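Local coordinates for protein putative isochorismatase (Burkholderia xenovorans, PDB 3OQP) that probably acts as a hydrolase of the isochorismatase family, related to nicotinamidases, although its natural substrate is not established, at residues A[166-170]-A[171-175]; A[158-161]-A[162-165]; A[175-178]-A[179-183]. All coordinates share one frame; numbering follows the deposited sequence.

Interaction 1 of 3, residues A[166-170]-A[171-175]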
ATOM      1  N   SER A 166       6.699  -7.301   0.534  1.00  8.78           N
ATOM      2  CA  SER A 166       6.759  -8.318   1.559  1.00  9.20           C
ATOM      3  C   SER A 166       7.431  -7.784   2.827  1.00  8.82           C
ATOM      4  O   SER A 166       6.955  -8.005   3.918  1.00  8.99           O
ATOM      5  CB  SER A 166       7.552  -9.536   1.063  1.00 10.14           C
ATOM      6  OG  SER A 166       6.886 -10.181  -0.011  1.00 11.00           O
ATOM      7  N   VAL A 167       8.540  -7.069   2.634  1.00  8.86           N
ATOM      8  CA  VAL A 167       9.264  -6.493   3.764  1.00  9.52           C
ATOM      9  C   VAL A 167       8.503  -5.368   4.496  1.00  9.23           C
ATOM     10  O   VAL A 167       8.374  -5.317   5.702  1.00  9.71           O
ATOM     11  CB  VAL A 167      10.681  -6.047   3.294  1.00  9.76           C
ATOM     12  CG1 VAL A 167      11.378  -5.297   4.372  1.00 11.64           C
ATOM     13  CG2 VAL A 167      11.497  -7.299   2.801  1.00 10.79           C
ATOM     14  N   VAL A 168       7.861  -4.510   3.688  1.00  9.57           N
ATOM     15  CA  VAL A 168       7.033  -3.456   4.261  1.00  9.38           C
ATOM     16  C   VAL A 168       5.825  -4.044   4.979  1.00  9.00           C
ATOM     17  O   VAL A 168       5.486  -3.641   6.083  1.00  9.75           O
ATOM     18  CB  VAL A 168       6.621  -2.442   3.200  1.00  8.16           C
ATOM     19  CG1 VAL A 168       5.549  -1.450   3.709  1.00 10.37           C
ATOM     20  CG2 VAL A 168       7.824  -1.630   2.723  1.00  9.06           C
ATOM     21  N   LEU A 169       5.222  -5.048   4.392  1.00  8.79           N
ATOM     22  CA  LEU A 169       4.071  -5.672   5.062  1.00  9.35           C
ATOM     23  C   LEU A 169       4.507  -6.230   6.414  1.00  9.05           C
ATOM     24  O   LEU A 169       3.832  -6.053   7.429  1.00  9.31           O
ATOM     25  CB  LEU A 169       3.480  -6.756   4.218  1.00  9.07           C
ATOM     26  CG  LEU A 169       2.629  -6.246   3.046  1.00  9.69           C
ATOM     27  CD1 LEU A 169       2.339  -7.461   2.147  1.00 12.92           C
ATOM     28  CD2 LEU A 169       1.342  -5.556   3.442  1.00 10.80           C
ATOM     29  N   GLN A 170       5.610  -6.963   6.427  1.00  9.08           N
ATOM     30  CA  GLN A 170       6.116  -7.570   7.680  1.00  9.47           C
ATOM     31  C   GLN A 170       6.427  -6.531   8.735  1.00  9.52           C
ATOM     32  O   GLN A 170       6.293  -6.804   9.940  1.00 10.65           O
ATOM     33  CB  GLN A 170       7.283  -8.499   7.400  1.00  9.49           C
ATOM     34  CG  GLN A 170       7.852  -9.174   8.614  1.00  9.27           C
ATOM     35  CD  GLN A 170       6.934 -10.183   9.264  1.00 10.95           C
ATOM     36  OE1 GLN A 170       5.910 -10.522   8.712  1.00 12.41           O
ATOM     37  NE2 GLN A 170       7.286 -10.659  10.441  1.00 14.47           N
ATOM     38  N   SER A 171       6.829  -5.347   8.321  1.00  9.31           N
ATOM     39  CA  SER A 171       7.209  -4.281   9.275  1.00  9.41           C
ATOM     40  C   SER A 171       6.027  -3.701  10.026  1.00  9.52           C
ATOM     41  O   SER A 171       6.278  -3.060  11.068  1.00 11.77           O
ATOM     42  CB  SER A 171       7.923  -3.117   8.601  1.00  9.83           C
ATOM     43  OG  SER A 171       6.995  -2.354   7.808  1.00 11.06           O
ATOM     44  N   ARG A 172       4.802  -3.849   9.545  1.00 10.09           N
ATOM     45  CA  ARG A 172       3.709  -3.132  10.136  1.00 10.87           C
ATOM     46  C   ARG A 172       2.322  -3.702   9.878  1.00 10.22           C
ATOM     47  O   ARG A 172       1.462  -3.577  10.751  1.00 12.70           O
ATOM     48  CB  ARG A 172       3.774  -1.680   9.617  1.00 10.98           C
ATOM     49  CG  ARG A 172       2.608  -0.792  10.053  1.00 12.24           C
ATOM     50  CD  ARG A 172       2.692  -0.572  11.581  1.00 12.42           C
ATOM     51  NE  ARG A 172       1.554   0.186  12.148  1.00 14.09           N
ATOM     52  CZ  ARG A 172       0.359  -0.325  12.460  1.00 14.14           C
ATOM     53  NH1 ARG A 172       0.034  -1.597  12.198  1.00 17.22           N
ATOM     54  NH2 ARG A 172      -0.561   0.439  13.030  1.00 17.68           N
ATOM     55  N   PHE A 173       2.069  -4.248   8.679  1.00  9.99           N
ATOM     56  CA  PHE A 173       0.713  -4.505   8.277  1.00 10.43           C
ATOM     57  C   PHE A 173       0.236  -5.953   8.405  1.00 10.30           C
ATOM     58  O   PHE A 173      -0.959  -6.185   8.552  1.00 12.59           O
ATOM     59  CB  PHE A 173       0.509  -4.050   6.820  1.00 10.35           C
ATOM     60  CG  PHE A 173       0.727  -2.575   6.617  1.00 11.25           C
ATOM     61  CD1 PHE A 173      -0.296  -1.718   6.840  1.00 12.13           C
ATOM     62  CD2 PHE A 173       1.975  -2.029   6.311  1.00 11.32           C
ATOM     63  CE1 PHE A 173      -0.121  -0.349   6.723  1.00 12.25           C
ATOM     64  CE2 PHE A 173       2.151  -0.691   6.171  1.00 11.15           C
ATOM     65  CZ  PHE A 173       1.100   0.156   6.385  1.00 12.57           C
ATOM     66  N   ALA A 174       1.109  -6.928   8.320  1.00 10.06           N
ATOM     67  CA  ALA A 174       0.710  -8.318   8.218  1.00 10.40           C
ATOM     68  C   ALA A 174       1.800  -9.196   8.763  1.00 10.21           C
ATOM     69  O   ALA A 174       2.999  -8.791   8.832  1.00 13.78           O
ATOM     70  CB  ALA A 174       0.465  -8.688   6.735  1.00 11.49           C
ATOM     71  N   ALA A 175       1.437 -10.415   9.166  1.00  9.14           N
ATOM     72  CA  ALA A 175       2.395 -11.478   9.370  1.00 10.35           C
ATOM     73  C   ALA A 175       2.619 -12.139   8.032  1.00  9.71           C
ATOM     74  O   ALA A 175       1.704 -12.749   7.462  1.00 11.23           O
ATOM     75  CB  ALA A 175       1.876 -12.503  10.353  1.00 11.29           C
TER
HETATM   76  O   HOH W   1       3.449  -6.687  10.923  1.00 18.61           O
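With chi1 of Ser171 at 72°, OG sits between its own backbone N and carbonyl carbon and turns back over the last helical turn, where it donates to Val168 O at 2.6 Å. Leu169 and Phe173 both carry CG beside the backbone N (chi1 -76° and -62°); their side chains cross at about a right angle, and Leu169 CD2 reaches Phe173 CB at 3.8 Å. Val168 O also lies in the plane of the Phe173 ring, at its edge, while Arg172 CG stands over the centre of one face.

The helix ends round a single acceptor. Leu169 O takes Phe173 N at 2.8 Å, Arg172 N at 3.2 Å and Ala174 N at 3.0 Å. The first is tilted modestly from the carbonyl plane; the other two lie well out of it, Arg172 N over one face and Ala174 N over the other, as the turn widens to a pi type. A water donates to both Gln170 O and Ala174 O. Gln170 OE1 accepts from Val176 N, tying the helix to the following strand, and Val167 O receives Asn151 of the second subunit. The last turn thus still supplies donors to Val168 O and Leu169 O as the chain leaves for the sheet.

Interaction 2 of 3, residues A[158-161]-A[162-165]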
ATOM      1  N   ALA A 158       9.633  -7.236 -11.013  1.00  9.70           N
ATOM      2  CA  ALA A 158       8.662  -7.970 -10.229  1.00 11.16           C
ATOM      3  C   ALA A 158       9.285  -8.434  -8.919  1.00 10.44           C
ATOM      4  O   ALA A 158       8.629  -8.374  -7.873  1.00 10.13           O
ATOM      5  CB  ALA A 158       8.058  -9.151 -11.007  1.00 11.66           C
ATOM      6  N   GLU A 159      10.555  -8.885  -8.929  1.00 10.60           N
ATOM      7  CA  GLU A 159      11.195  -9.314  -7.715  1.00  9.88           C
ATOM      8  C   GLU A 159      11.327  -8.141  -6.740  1.00 10.04           C
ATOM      9  O   GLU A 159      11.087  -8.288  -5.544  1.00 10.79           O
ATOM     10  CB  GLU A 159      12.570  -9.937  -8.002  1.00 12.17           C
ATOM     11  CG  GLU A 159      13.264 -10.571  -6.771  1.00 13.14           C
ATOM     12  CD  GLU A 159      13.897  -9.582  -5.810  1.00 14.01           C
ATOM     13  OE1 GLU A 159      14.298  -8.441  -6.206  1.00 15.03           O
ATOM     14  OE2 GLU A 159      14.082  -9.995  -4.628  1.00 13.10           O
ATOM     15  N   GLU A 160      11.725  -6.981  -7.234  1.00 10.22           N
ATOM     16  CA  GLU A 160      11.923  -5.827  -6.353  1.00  9.85           C
ATOM     17  C   GLU A 160      10.562  -5.426  -5.755  1.00  9.72           C
ATOM     18  O   GLU A 160      10.440  -5.138  -4.570  1.00  9.69           O
ATOM     19  CB  GLU A 160      12.506  -4.621  -7.078  1.00 10.16           C
ATOM     20  CG  GLU A 160      13.947  -4.667  -7.408  1.00 13.58           C
ATOM     21  CD  GLU A 160      14.399  -3.479  -8.228  1.00 15.97           C
ATOM     22  OE1 GLU A 160      13.678  -3.088  -9.201  1.00 14.08           O
ATOM     23  OE2 GLU A 160      15.504  -2.966  -7.938  1.00 17.45           O
ATOM     24  N   ILE A 161       9.529  -5.384  -6.584  1.00  9.08           N
ATOM     25  CA  ILE A 161       8.191  -4.984  -6.111  1.00  8.32           C
ATOM     26  C   ILE A 161       7.723  -5.975  -5.021  1.00  9.16           C
ATOM     27  O   ILE A 161       7.248  -5.565  -3.974  1.00  9.63           O
ATOM     28  CB  ILE A 161       7.177  -4.837  -7.247  1.00  8.36           C
ATOM     29  CG1 ILE A 161       7.615  -3.718  -8.179  1.00  9.25           C
ATOM     30  CG2 ILE A 161       5.746  -4.615  -6.669  1.00  9.86           C
ATOM     31  CD1 ILE A 161       6.779  -3.541  -9.412  1.00  9.74           C
ATOM     32  N   HIS A 162       7.751  -7.262  -5.312  1.00  9.46           N
ATOM     33  CA  HIS A 162       7.267  -8.254  -4.403  1.00  9.46           C
ATOM     34  C   HIS A 162       8.031  -8.285  -3.104  1.00  9.46           C
ATOM     35  O   HIS A 162       7.452  -8.378  -2.031  1.00  9.02           O
ATOM     36  CB  HIS A 162       7.252  -9.630  -5.072  1.00  9.73           C
ATOM     37  CG  HIS A 162       6.709 -10.728  -4.221  1.00  9.29           C
ATOM     38  ND1 HIS A 162       5.360 -10.927  -4.013  1.00  9.53           N
ATOM     39  CD2 HIS A 162       7.356 -11.699  -3.547  1.00  9.35           C
ATOM     40  CE1 HIS A 162       5.218 -12.003  -3.252  1.00  9.49           C
ATOM     41  NE2 HIS A 162       6.408 -12.492  -2.962  1.00 10.05           N
ATOM     42  N   ARG A 163       9.349  -8.176  -3.214  1.00  9.42           N
ATOM     43  CA  ARG A 163      10.199  -8.120  -2.035  1.00  9.40           C
ATOM     44  C   ARG A 163       9.937  -6.885  -1.171  1.00  8.95           C
ATOM     45  O   ARG A 163       9.812  -6.988   0.076  1.00  9.74           O
ATOM     46  CB  ARG A 163      11.673  -8.239  -2.381  1.00  9.33           C
ATOM     47  CG  ARG A 163      12.615  -8.099  -1.203  1.00 10.48           C
ATOM     48  CD  ARG A 163      14.070  -8.552  -1.420  1.00 10.34           C
ATOM     49  NE  ARG A 163      14.552  -8.025  -2.695  1.00 10.99           N
ATOM     50  CZ  ARG A 163      15.034  -6.804  -2.897  1.00 11.95           C
ATOM     51  NH1 ARG A 163      15.219  -5.968  -1.903  1.00 12.19           N
ATOM     52  NH2 ARG A 163      15.354  -6.425  -4.123  1.00 11.98           N
ATOM     53  N   VAL A 164       9.967  -5.729  -1.784  1.00  8.75           N
ATOM     54  CA  VAL A 164       9.675  -4.488  -1.084  1.00  9.14           C
ATOM     55  C   VAL A 164       8.358  -4.615  -0.327  1.00  9.22           C
ATOM     56  O   VAL A 164       8.258  -4.283   0.812  1.00  9.49           O
ATOM     57  CB  VAL A 164       9.753  -3.260  -1.994  1.00  9.41           C
ATOM     58  CG1 VAL A 164       8.960  -2.096  -1.381  1.00  9.24           C
ATOM     59  CG2 VAL A 164      11.213  -2.856  -2.238  1.00 10.47           C
ATOM     60  N   PHE A 165       7.298  -5.026  -1.026  1.00  9.14           N
ATOM     61  CA  PHE A 165       6.006  -5.128  -0.387  1.00  8.78           C
ATOM     62  C   PHE A 165       6.015  -6.172   0.720  1.00  8.54           C
ATOM     63  O   PHE A 165       5.451  -5.933   1.792  1.00  9.18           O
ATOM     64  CB  PHE A 165       4.854  -5.334  -1.413  1.00  8.56           C
ATOM     65  CG  PHE A 165       4.299  -4.050  -1.943  1.00  8.60           C
ATOM     66  CD1 PHE A 165       4.958  -3.338  -2.912  1.00  9.59           C
ATOM     67  CD2 PHE A 165       3.100  -3.560  -1.421  1.00  9.01           C
ATOM     68  CE1 PHE A 165       4.471  -2.158  -3.367  1.00 10.48           C
ATOM     69  CE2 PHE A 165       2.598  -2.388  -1.902  1.00 11.32           C
ATOM     70  CZ  PHE A 165       3.288  -1.687  -2.855  1.00 10.42           C
TER
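Glu159 OE2 receives NE of Arg163 at 2.8 Å, the shortest bond of this turn, and the second carboxylate oxygen completes a side-on salt bridge: Glu159 OE1 takes Arg163 NH2 at 3.1 Å. Both bonds are fairly straight, with N-H...O angles of 163° and 160°, and both oxygens are met on their syn sides. The carboxylate and guanidinium planes differ by 21°, so the two groups lie nearly coplanar, and the paired bonds fix the rotation of each. Bends make this possible: Glu159 leaves with CG anti to the backbone N and folds at chi2, while Arg163 turns at its third torsion, bringing its guanidinium edge to the acid one turn earlier.

Glu160 lies beside the same arginine, its CG 4.0 Å from Arg163 NH2. Its carboxylate looks elsewhere: OE2 pairs with Arg163 of the second subunit and OE1 accepts from Ser157 N. Since the reciprocal salt bridge is also formed, each Arg163 joins an acid of its own helix to one across the interface, and the opposite charges probably stabilise one another.

On another side of the helix, Ile161 and Phe165 run side by side, pointing the same way, with Ile161 CG2 4.0 Å from Phe165 CD1. The Phe165 ring stacks on Phe165 of the second subunit. His162 is held by Thr119 and His141, within the chain. Beneath these side chains, successive i to i+4 bonds, such as Phe165 N to Ile161 O at 3.0 Å, keep the helix regular. The pattern is that of an alpha-helical i to i+4 Glu-Arg salt bridge, here on a helix that packs against its counterpart in the dimer of this isochorismatase-family alpha/beta fold.

Interaction 3 of 3, residues A[175-178]-A[179-183]; sequences AVAS and TDEWI
Ser178 and Glu181 grip each other reciprocally. The backbone N of Glu181 donates to Ser178 OG at 3.0 Å, and the backbone N of Ser178 donates to Glu181 OE1 at 2.9 Å, almost straight at 171°; this carboxylate half belongs to one of two modelled Glu181 conformers. The exchange is a capping box, with Ser178 as the N-cap of helix 179-188. Ser178 chi1 of 68° sets OG between the backbone N and the carbonyl carbon, facing the first helical turn. In the same conformer Glu181 OE1 is approached on its anti side, 28° out of the carboxylate plane.

The first i to i+4 bond of the helix follows, from Trp182 N to Ser178 O at 3.0 Å. A water joins Ser178 OG to Asp180 OD2, 2.7 Å from each; it donates to the carboxylate. Two acidic side chains in this first turn are probably favoured by the helix dipole, and Asp180 is paired further with Arg39.

Packing is slight by comparison: Ala177 CB approaches Glu181 CB at 3.9 Å. Outside the turn, Thr179 OG1 bonds to Asp142. Strand 175-177 is an outermost strand of the parallel sheet within this chain, beside strand 136-140, to which Ala175 and Ala177 are backbone-bonded; from there the chain passes through the N-cap Ser178 into helix 179-188, whose Thr179 and Ile183 pack on helix 30-47 while Trp182 touches Leu140.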
ATOM      1  N   ALA A 175       1.437 -10.415   9.166  1.00  9.14           N
ATOM      2  CA  ALA A 175       2.395 -11.478   9.370  1.00 10.35           C
ATOM      3  C   ALA A 175       2.619 -12.139   8.032  1.00  9.71           C
ATOM      4  O   ALA A 175       1.704 -12.749   7.462  1.00 11.23           O
ATOM      5  CB  ALA A 175       1.876 -12.503  10.353  1.00 11.29           C
ATOM      6  N   VAL A 176       3.874 -12.002   7.570  1.00  9.10           N
ATOM      7  CA  VAL A 176       4.323 -12.538   6.275  1.00  9.34           C
ATOM      8  C   VAL A 176       4.922 -13.907   6.492  1.00 10.06           C
ATOM      9  O   VAL A 176       5.808 -14.065   7.351  1.00 10.94           O
ATOM     10  CB  VAL A 176       5.297 -11.596   5.601  1.00 10.47           C
ATOM     11  CG1 VAL A 176       5.855 -12.187   4.261  1.00 10.42           C
ATOM     12  CG2 VAL A 176       4.690 -10.190   5.380  1.00 10.15           C
ATOM     13  N   ALA A 177       4.453 -14.931   5.797  1.00  8.70           N
ATOM     14  CA  ALA A 177       4.895 -16.302   6.038  1.00 10.64           C
ATOM     15  C   ALA A 177       4.765 -17.130   4.828  1.00  9.35           C
ATOM     16  O   ALA A 177       4.049 -16.766   3.878  1.00  9.05           O
ATOM     17  CB  ALA A 177       4.115 -16.937   7.212  1.00 12.39           C
ATOM     18  N   SER A 178       5.374 -18.297   4.806  1.00  9.82           N
ATOM     19  CA  SER A 178       5.179 -19.243   3.743  1.00  9.22           C
ATOM     20  C   SER A 178       3.848 -19.976   3.932  1.00  9.85           C
ATOM     21  O   SER A 178       3.305 -20.040   5.028  1.00  9.84           O
ATOM     22  CB  SER A 178       6.308 -20.250   3.689  1.00 10.28           C
ATOM     23  OG  SER A 178       6.273 -21.095   4.839  1.00 11.04           O
ATOM     24  N   THR A 179       3.410 -20.593   2.856  1.00  9.81           N
ATOM     25  CA  THR A 179       2.230 -21.448   2.912  1.00 10.82           C
ATOM     26  C   THR A 179       2.431 -22.609   3.874  1.00 10.01           C
ATOM     27  O   THR A 179       1.548 -22.931   4.654  1.00  9.23           O
ATOM     28  CB  THR A 179       1.861 -21.907   1.487  1.00 10.41           C
ATOM     29  OG1 THR A 179       1.490 -20.771   0.687  1.00 11.20           O
ATOM     30  CG2 THR A 179       0.653 -22.869   1.505  1.00 11.90           C
ATOM     31  N   ASP A 180       3.648 -23.184   3.896  1.00 10.28           N
ATOM     32  CA  ASP A 180       3.923 -24.284   4.816  1.00 11.05           C
ATOM     33  C   ASP A 180       3.748 -23.819   6.286  1.00  9.53           C
ATOM     34  O   ASP A 180       3.119 -24.521   7.109  1.00 10.91           O
ATOM     35  CB  ASP A 180       5.364 -24.808   4.704  1.00 11.34           C
ATOM     36  CG  ASP A 180       5.802 -25.179   3.302  1.00 13.30           C
ATOM     37  OD1 ASP A 180       5.016 -25.842   2.580  1.00 14.56           O
ATOM     38  OD2 ASP A 180       7.001 -24.850   2.985  1.00 13.45           O
ATOM     39  N   GLU A 181       4.288 -22.632   6.559  0.50  9.90           N
ATOM     40  CA  GLU A 181       4.227 -21.985   7.862  0.50 10.01           C
ATOM     41  C   GLU A 181       2.790 -21.703   8.317  0.50  9.49           C
ATOM     42  O   GLU A 181       2.431 -21.943   9.458  0.50  9.55           O
ATOM     43  CB  GLU A 181       5.062 -20.698   7.826  0.50 10.76           C
ATOM     44  CG  GLU A 181       6.540 -20.976   7.788  0.50 12.89           C
ATOM     45  CD  GLU A 181       7.477 -19.781   7.622  0.50 15.97           C
ATOM     46  OE1 GLU A 181       7.187 -18.690   7.064  0.50 12.79           O
ATOM     47  OE2 GLU A 181       8.626 -20.004   8.072  0.50 18.97           O
ATOM     48  N   TRP A 182       1.969 -21.249   7.390  1.00  8.69           N
ATOM     49  CA  TRP A 182       0.545 -20.960   7.635  1.00  9.30           C
ATOM     50  C   TRP A 182      -0.220 -22.228   7.943  1.00  9.43           C
ATOM     51  O   TRP A 182      -0.981 -22.285   8.931  1.00  9.99           O
ATOM     52  CB  TRP A 182      -0.085 -20.232   6.453  1.00  8.87           C
ATOM     53  CG  TRP A 182      -1.470 -19.859   6.732  1.00 10.55           C
ATOM     54  CD1 TRP A 182      -1.862 -18.853   7.543  1.00 10.20           C
ATOM     55  CD2 TRP A 182      -2.650 -20.480   6.195  1.00 10.21           C
ATOM     56  NE1 TRP A 182      -3.249 -18.795   7.537  1.00 10.85           N
ATOM     57  CE2 TRP A 182      -3.751 -19.784   6.719  1.00  9.27           C
ATOM     58  CE3 TRP A 182      -2.889 -21.559   5.321  1.00 10.21           C
ATOM     59  CZ2 TRP A 182      -5.065 -20.106   6.363  1.00  9.85           C
ATOM     60  CZ3 TRP A 182      -4.190 -21.873   4.989  1.00 10.42           C
ATOM     61  CH2 TRP A 182      -5.252 -21.184   5.543  1.00 11.50           C
ATOM     62  N   ILE A 183      -0.047 -23.242   7.110  1.00  9.64           N
ATOM     63  CA  ILE A 183      -0.724 -24.517   7.321  1.00  9.63           C
ATOM     64  C   ILE A 183      -0.430 -25.080   8.717  1.00 10.23           C
ATOM     65  O   ILE A 183      -1.344 -25.544   9.424  1.00 11.31           O
ATOM     66  CB  ILE A 183      -0.429 -25.500   6.222  1.00 10.33           C
ATOM     67  CG1 ILE A 183      -1.034 -25.032   4.913  1.00 10.68           C
ATOM     68  CG2 ILE A 183      -0.951 -26.879   6.585  1.00 10.54           C
ATOM     69  CD1 ILE A 183      -0.559 -25.830   3.692  1.00 12.18           C
TER
HETATM   70  O   HOH W   2       8.218 -22.917   4.334  1.00 20.37           O

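Interaction 2 precedes interaction 1, which runs into interaction 3 at the shared Ala175. Interactions 2 and 1 occupy the beginning and end of helix 158-173, their centres about 12 Å apart, and both meet the second subunit; interaction 3 carries the chain through strand 175-177 into helix 179-188. Interactions 1 and 3 also touch directly, Leu169 CB packing on Val176 CG2 at 3.8 Å. Both 1 and 2 are largely buried, whereas 3 reaches the surface through Asp180 and Glu181. Chemistry changes accordingly: charge pairing along a helix, extended across the subunit interface, in 2; one backbone carbonyl shared by three N-H groups at a helix end in 1; and side chains capping a helix start in 3.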